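Local atomic coordinates of glycerate dehydrogenase (Bacillus sp. 5mfcol3.1, PDB entry 6P2I), a protein that probably catalyses the NADPH-dependent asymmetric reduction of acyclic imino acids to amino acids, working alongside a partner oxidase that produces the imines. Residues Ile233-Val241 with Leu255-Leu266. Numbering follows the deposited sequence.
Sequences IDEQALYSV and LTYYKDNPIIGL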
ATOM      1  N   ILE A 233      20.780   4.844  -9.079  1.00 30.09           N
ATOM      2  CA  ILE A 233      20.845   5.968  -8.151  1.00 26.07           C
ATOM      3  C   ILE A 233      22.268   6.093  -7.633  1.00 30.49           C
ATOM      4  O   ILE A 233      22.951   5.082  -7.432  1.00 31.62           O
ATOM      5  CB  ILE A 233      19.869   5.774  -6.972  1.00 22.73           C
ATOM      6  CG1 ILE A 233      18.468   5.426  -7.484  1.00 23.83           C
ATOM      7  CG2 ILE A 233      19.859   7.006  -6.074  1.00 24.83           C
ATOM      8  CD1 ILE A 233      17.465   5.138  -6.371  1.00 25.87           C
ATOM      9  N   ASP A 234      22.716   7.334  -7.419  1.00 29.47           N
ATOM     10  CA  ASP A 234      23.885   7.557  -6.575  1.00 31.72           C
ATOM     11  C   ASP A 234      23.504   7.142  -5.160  1.00 33.56           C
ATOM     12  O   ASP A 234      22.949   7.942  -4.397  1.00 31.42           O
ATOM     13  CB  ASP A 234      24.338   9.020  -6.629  1.00 35.16           C
ATOM     14  CG  ASP A 234      25.636   9.275  -5.869  1.00 37.27           C
ATOM     15  OD1 ASP A 234      25.911   8.599  -4.849  1.00 37.49           O
ATOM     16  OD2 ASP A 234      26.384  10.183  -6.290  1.00 38.09           O
ATOM     17  N   GLU A 235      23.781   5.886  -4.808  1.00 31.27           N
ATOM     18  CA  GLU A 235      23.237   5.332  -3.573  1.00 33.59           C
ATOM     19  C   GLU A 235      23.833   5.993  -2.339  1.00 35.31           C
ATOM     20  O   GLU A 235      23.139   6.138  -1.324  1.00 34.53           O
ATOM     21  CB  GLU A 235      23.473   3.829  -3.531  1.00 29.92           C
ATOM     22  CG  GLU A 235      22.600   3.108  -2.542  1.00 31.44           C
ATOM     23  CD  GLU A 235      22.793   1.615  -2.619  1.00 30.54           C
ATOM     24  OE1 GLU A 235      21.942   0.955  -3.251  1.00 30.44           O
ATOM     25  OE2 GLU A 235      23.811   1.121  -2.070  1.00 33.22           O
ATOM     26  N   GLN A 236      25.106   6.390  -2.404  1.00 34.60           N
ATOM     27  CA  GLN A 236      25.706   7.122  -1.297  1.00 37.89           C
ATOM     28  C   GLN A 236      25.022   8.466  -1.103  1.00 39.75           C
ATOM     29  O   GLN A 236      24.767   8.883   0.034  1.00 34.99           O
ATOM     30  CB  GLN A 236      27.205   7.312  -1.535  1.00 38.10           C
ATOM     31  CG  GLN A 236      28.022   6.056  -1.307  1.00 50.82           C
ATOM     32  CD  GLN A 236      29.509   6.330  -1.273  1.00 60.65           C
ATOM     33  OE1 GLN A 236      30.025   7.128  -2.057  1.00 67.48           O
ATOM     34  NE2 GLN A 236      30.209   5.675  -0.352  1.00 64.57           N
ATOM     35  N   ALA A 237      24.716   9.162  -2.201  1.00 35.32           N
ATOM     36  CA  ALA A 237      23.996  10.425  -2.080  1.00 35.95           C
ATOM     37  C   ALA A 237      22.591  10.202  -1.537  1.00 36.07           C
ATOM     38  O   ALA A 237      22.095  11.008  -0.741  1.00 34.73           O
ATOM     39  CB  ALA A 237      23.941  11.142  -3.428  1.00 34.07           C
ATOM     40  N   LEU A 238      21.939   9.111  -1.949  1.00 33.35           N
ATOM     41  CA  LEU A 238      20.607   8.814  -1.433  1.00 33.04           C
ATOM     42  C   LEU A 238      20.652   8.552   0.065  1.00 30.89           C
ATOM     43  O   LEU A 238      19.767   8.993   0.809  1.00 27.33           O
ATOM     44  CB  LEU A 238      20.006   7.619  -2.177  1.00 28.51           C
ATOM     45  CG  LEU A 238      18.586   7.196  -1.768  1.00 27.50           C
ATOM     46  CD1 LEU A 238      17.622   8.378  -1.810  1.00 27.87           C
ATOM     47  CD2 LEU A 238      18.058   6.053  -2.626  1.00 31.38           C
ATOM     48  N   TYR A 239      21.681   7.836   0.530  1.00 29.75           N
ATOM     49  CA  TYR A 239      21.829   7.617   1.964  1.00 28.35           C
ATOM     50  C   TYR A 239      21.898   8.941   2.716  1.00 34.35           C
ATOM     51  O   TYR A 239      21.218   9.122   3.732  1.00 35.07           O
ATOM     52  CB  TYR A 239      23.071   6.773   2.258  1.00 30.70           C
ATOM     53  CG  TYR A 239      23.342   6.693   3.740  1.00 35.75           C
ATOM     54  CD1 TYR A 239      22.539   5.917   4.568  1.00 36.07           C
ATOM     55  CD2 TYR A 239      24.357   7.441   4.322  1.00 40.92           C
ATOM     56  CE1 TYR A 239      22.764   5.863   5.933  1.00 39.62           C
ATOM     57  CE2 TYR A 239      24.588   7.392   5.684  1.00 45.06           C
ATOM     58  CZ  TYR A 239      23.785   6.601   6.485  1.00 46.05           C
ATOM     59  OH  TYR A 239      24.007   6.544   7.843  1.00 49.07           O
ATOM     60  N   SER A 240      22.717   9.881   2.227  1.00 32.17           N
ATOM     61  CA  SER A 240      22.846  11.176   2.886  1.00 34.57           C
ATOM     62  C   SER A 240      21.526  11.934   2.885  1.00 32.43           C
ATOM     63  O   SER A 240      21.171  12.576   3.878  1.00 37.47           O
ATOM     64  CB  SER A 240      23.939  12.007   2.211  1.00 38.21           C
ATOM     65  OG  SER A 240      25.210  11.404   2.390  1.00 46.06           O
ATOM     66  N   VAL A 241      20.786  11.870   1.776  1.00 34.08           N
ATOM     67  CA  VAL A 241      19.490  12.540   1.703  1.00 32.06           C
ATOM     68  C   VAL A 241      18.547  11.992   2.769  1.00 32.98           C
ATOM     69  O   VAL A 241      17.905  12.748   3.508  1.00 35.13           O
ATOM     70  CB  VAL A 241      18.901  12.393   0.290  1.00 33.49           C
ATOM     71  CG1 VAL A 241      17.412  12.687   0.295  1.00 38.27           C
ATOM     72  CG2 VAL A 241      19.615  13.329  -0.666  1.00 37.93           C
ATOM     73  N   LEU A 255      19.082  -2.822  -3.706  1.00 25.60           N
ATOM     74  CA  LEU A 255      20.210  -1.986  -3.318  1.00 24.05           C
ATOM     75  C   LEU A 255      21.430  -2.485  -4.072  1.00 25.81           C
ATOM     76  O   LEU A 255      21.471  -3.639  -4.504  1.00 29.79           O
ATOM     77  CB  LEU A 255      20.499  -2.034  -1.813  1.00 26.22           C
ATOM     78  CG  LEU A 255      19.382  -1.674  -0.837  1.00 22.59           C
ATOM     79  CD1 LEU A 255      19.909  -1.934   0.553  1.00 26.05           C
ATOM     80  CD2 LEU A 255      18.988  -0.230  -0.997  1.00 30.59           C
ATOM     81  N   THR A 256      22.444  -1.620  -4.218  1.00 26.14           N
ATOM     82  CA  THR A 256      23.645  -2.069  -4.929  1.00 28.86           C
ATOM     83  C   THR A 256      24.366  -3.178  -4.167  1.00 32.96           C
ATOM     84  O   THR A 256      25.054  -4.006  -4.777  1.00 38.22           O
ATOM     85  CB  THR A 256      24.602  -0.902  -5.199  1.00 33.48           C
ATOM     86  OG1 THR A 256      25.152  -0.419  -3.967  1.00 36.34           O
ATOM     87  CG2 THR A 256      23.889   0.228  -5.921  1.00 32.42           C
ATOM     88  N   TYR A 257      24.230  -3.199  -2.843  1.00 31.43           N
ATOM     89  CA  TYR A 257      24.685  -4.294  -1.997  1.00 31.08           C
ATOM     90  C   TYR A 257      23.911  -4.209  -0.691  1.00 34.18           C
ATOM     91  O   TYR A 257      23.316  -3.177  -0.377  1.00 29.41           O
ATOM     92  CB  TYR A 257      26.201  -4.239  -1.747  1.00 33.42           C
ATOM     93  CG  TYR A 257      26.650  -3.075  -0.891  1.00 34.40           C
ATOM     94  CD1 TYR A 257      26.796  -1.805  -1.436  1.00 34.01           C
ATOM     95  CD2 TYR A 257      26.929  -3.245   0.460  1.00 39.19           C
ATOM     96  CE1 TYR A 257      27.206  -0.735  -0.657  1.00 38.31           C
ATOM     97  CE2 TYR A 257      27.348  -2.184   1.245  1.00 37.71           C
ATOM     98  CZ  TYR A 257      27.479  -0.932   0.682  1.00 42.16           C
ATOM     99  OH  TYR A 257      27.891   0.127   1.458  1.00 42.21           O
ATOM    100  N   TYR A 258      23.921  -5.304   0.072  1.00 33.62           N
ATOM    101  CA  TYR A 258      23.119  -5.382   1.286  1.00 37.48           C
ATOM    102  C   TYR A 258      23.963  -5.468   2.552  1.00 35.39           C
ATOM    103  O   TYR A 258      23.796  -4.637   3.446  1.00 38.20           O
ATOM    104  CB  TYR A 258      22.145  -6.565   1.200  1.00 41.76           C
ATOM    105  CG  TYR A 258      20.972  -6.251   0.310  1.00 33.91           C
ATOM    106  CD1 TYR A 258      21.094  -6.335  -1.071  1.00 35.28           C
ATOM    107  CD2 TYR A 258      19.751  -5.844   0.846  1.00 32.61           C
ATOM    108  CE1 TYR A 258      20.043  -6.036  -1.898  1.00 30.32           C
ATOM    109  CE2 TYR A 258      18.683  -5.536   0.023  1.00 31.01           C
ATOM    110  CZ  TYR A 258      18.834  -5.637  -1.349  1.00 30.92           C
ATOM    111  OH  TYR A 258      17.782  -5.335  -2.179  1.00 26.99           O
ATOM    112  N   LYS A 259      24.865  -6.442   2.659  1.00 39.56           N
ATOM    113  CA  LYS A 259      25.636  -6.587   3.892  1.00 42.52           C
ATOM    114  C   LYS A 259      26.388  -5.300   4.213  1.00 40.02           C
ATOM    115  O   LYS A 259      27.129  -4.775   3.379  1.00 39.84           O
ATOM    116  CB  LYS A 259      26.616  -7.761   3.790  1.00 44.68           C
ATOM    117  CG  LYS A 259      27.440  -7.955   5.060  1.00 52.85           C
ATOM    118  CD  LYS A 259      28.147  -9.299   5.102  1.00 56.21           C
ATOM    119  CE  LYS A 259      28.954  -9.455   6.386  1.00 56.37           C
ATOM    120  NZ  LYS A 259      28.093  -9.379   7.598  1.00 54.88           N
ATOM    121  N   ASP A 260      26.156  -4.773   5.416  1.00 39.23           N
ATOM    122  CA  ASP A 260      26.813  -3.582   5.952  1.00 39.51           C
ATOM    123  C   ASP A 260      26.476  -2.310   5.177  1.00 40.52           C
ATOM    124  O   ASP A 260      27.144  -1.284   5.367  1.00 38.49           O
ATOM    125  CB  ASP A 260      28.337  -3.756   6.017  1.00 48.23           C
ATOM    126  CG  ASP A 260      28.762  -4.817   7.014  1.00 56.46           C
ATOM    127  OD1 ASP A 260      28.030  -5.027   8.007  1.00 58.99           O
ATOM    128  OD2 ASP A 260      29.825  -5.443   6.804  1.00 64.06           O
ATOM    129  N   ASN A 261      25.461  -2.337   4.323  1.00 41.25           N
ATOM    130  CA  ASN A 261      25.036  -1.125   3.633  1.00 37.48           C
ATOM    131  C   ASN A 261      24.389  -0.186   4.643  1.00 38.97           C
ATOM    132  O   ASN A 261      23.428  -0.583   5.314  1.00 36.33           O
ATOM    133  CB  ASN A 261      24.065  -1.450   2.502  1.00 35.38           C
ATOM    134  CG  ASN A 261      23.817  -0.262   1.577  1.00 40.39           C
ATOM    135  OD1 ASN A 261      23.645   0.874   2.026  1.00 39.66           O
ATOM    136  ND2 ASN A 261      23.777  -0.527   0.277  1.00 33.31           N
ATOM    137  N   PRO A 262      24.883   1.046   4.792  1.00 36.82           N
ATOM    138  CA  PRO A 262      24.322   1.953   5.807  1.00 30.73           C
ATOM    139  C   PRO A 262      22.838   2.233   5.635  1.00 31.86           C
ATOM    140  O   PRO A 262      22.176   2.601   6.616  1.00 33.71           O
ATOM    141  CB  PRO A 262      25.155   3.231   5.632  1.00 37.56           C
ATOM    142  CG  PRO A 262      26.424   2.773   4.976  1.00 48.93           C
ATOM    143  CD  PRO A 262      26.030   1.641   4.082  1.00 43.08           C
ATOM    144  N   ILE A 263      22.292   2.076   4.427  1.00 31.81           N
ATOM    145  CA  ILE A 263      20.859   2.297   4.238  1.00 30.15           C
ATOM    146  C   ILE A 263      20.042   1.342   5.101  1.00 34.52           C
ATOM    147  O   ILE A 263      18.932   1.683   5.537  1.00 32.09           O
ATOM    148  CB  ILE A 263      20.513   2.175   2.742  1.00 31.99           C
ATOM    149  CG1 ILE A 263      21.121   3.351   1.974  1.00 36.95           C
ATOM    150  CG2 ILE A 263      18.998   2.087   2.520  1.00 35.97           C
ATOM    151  CD1 ILE A 263      20.854   3.319   0.498  1.00 37.75           C
ATOM    152  N   ILE A 264      20.586   0.157   5.399  1.00 32.88           N
ATOM    153  CA  ILE A 264      19.902  -0.806   6.264  1.00 33.47           C
ATOM    154  C   ILE A 264      19.664  -0.248   7.665  1.00 31.88           C
ATOM    155  O   ILE A 264      18.776  -0.728   8.381  1.00 34.17           O
ATOM    156  CB  ILE A 264      20.705  -2.135   6.295  1.00 41.14           C
ATOM    157  CG1 ILE A 264      20.162  -3.099   5.245  1.00 43.70           C
ATOM    158  CG2 ILE A 264      20.695  -2.796   7.661  1.00 46.04           C
ATOM    159  CD1 ILE A 264      20.344  -2.616   3.860  1.00 48.15           C
ATOM    160  N   GLY A 265      20.402   0.788   8.058  1.00 29.64           N
ATOM    161  CA  GLY A 265      20.250   1.423   9.349  1.00 33.58           C
ATOM    162  C   GLY A 265      19.191   2.502   9.429  1.00 33.80           C
ATOM    163  O   GLY A 265      18.910   3.004  10.525  1.00 35.29           O
ATOM    164  N   LEU A 266      18.584   2.871   8.306  1.00 30.89           N
ATOM    165  CA  LEU A 266      17.672   4.008   8.248  1.00 32.89           C
ATOM    166  C   LEU A 266      16.259   3.622   8.663  1.00 35.74           C
ATOM    167  O   LEU A 266      15.750   2.561   8.287  1.00 31.25           O
ATOM    168  CB  LEU A 266      17.629   4.588   6.837  1.00 31.14           C
ATOM    169  CG  LEU A 266      18.906   5.186   6.261  1.00 35.02           C
ATOM    170  CD1 LEU A 266      18.713   5.432   4.769  1.00 31.50           C
ATOM    171  CD2 LEU A 266      19.251   6.467   6.983  1.00 34.50           C
TER
HETATM  172  O   HOH W   1      23.048   3.762   9.122  1.00 53.41           O
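E235, in the first turn of helix 235-243, reaches across to T256 and N261 with its carboxylate, which three hydrogen bonds hold. Its CG stands anti to the backbone N (chi1 -162°) and the chain runs on extended, carrying both oxygens to the loop. E235 OE1 accepts the N-H of T256, 2.8 Å from T256 N, on its syn side and nearly straight (169°). E235 OE2 accepts twice well out of its carboxylate plane: T256 OG1 lies 2.8 Å away on one face and N261 ND2 2.9 Å away on the other. The N261 amide is itself fixed: ND2 also donates to Y257 O and sits over the centre of the Y257 ring, while OD1 accepts from I263 N, an Asx turn opening the 3-10 segment 262-265.

One helical turn on, Y239 forms the mainly apolar half with P262, I263 and L266. P262 crosses the Y239 side chain at about a right angle, its CB over one face of the Y239 ring, 3.8 Å from the centroid and 21° off the normal, a CH-pi contact. L266 CD2 approaches Y239 CE1 obliquely at 3.7 Å, and I263 bridges the two halves, its CD1 3.5 Å from E235 CG and CG1 against Y239 CD1. A water links Y239 OH to P262 O.

The contact joins a helix of the Rossmann-type coenzyme domain to the connection between strands 249-252 and 269-271, where R125 NH1 of the second subunit donates hydrogen bonds to I264 O and L266 O. Cutting E235 back to an alanine is likely to leave T256 N, T256 OG1 and N261 ND2 without this acceptor and open a gap beside I263 CD1. Because both E235 oxygens accept, from three neutral donors in all, the carboxylate is probably ionised, with no salt bridge across this contact.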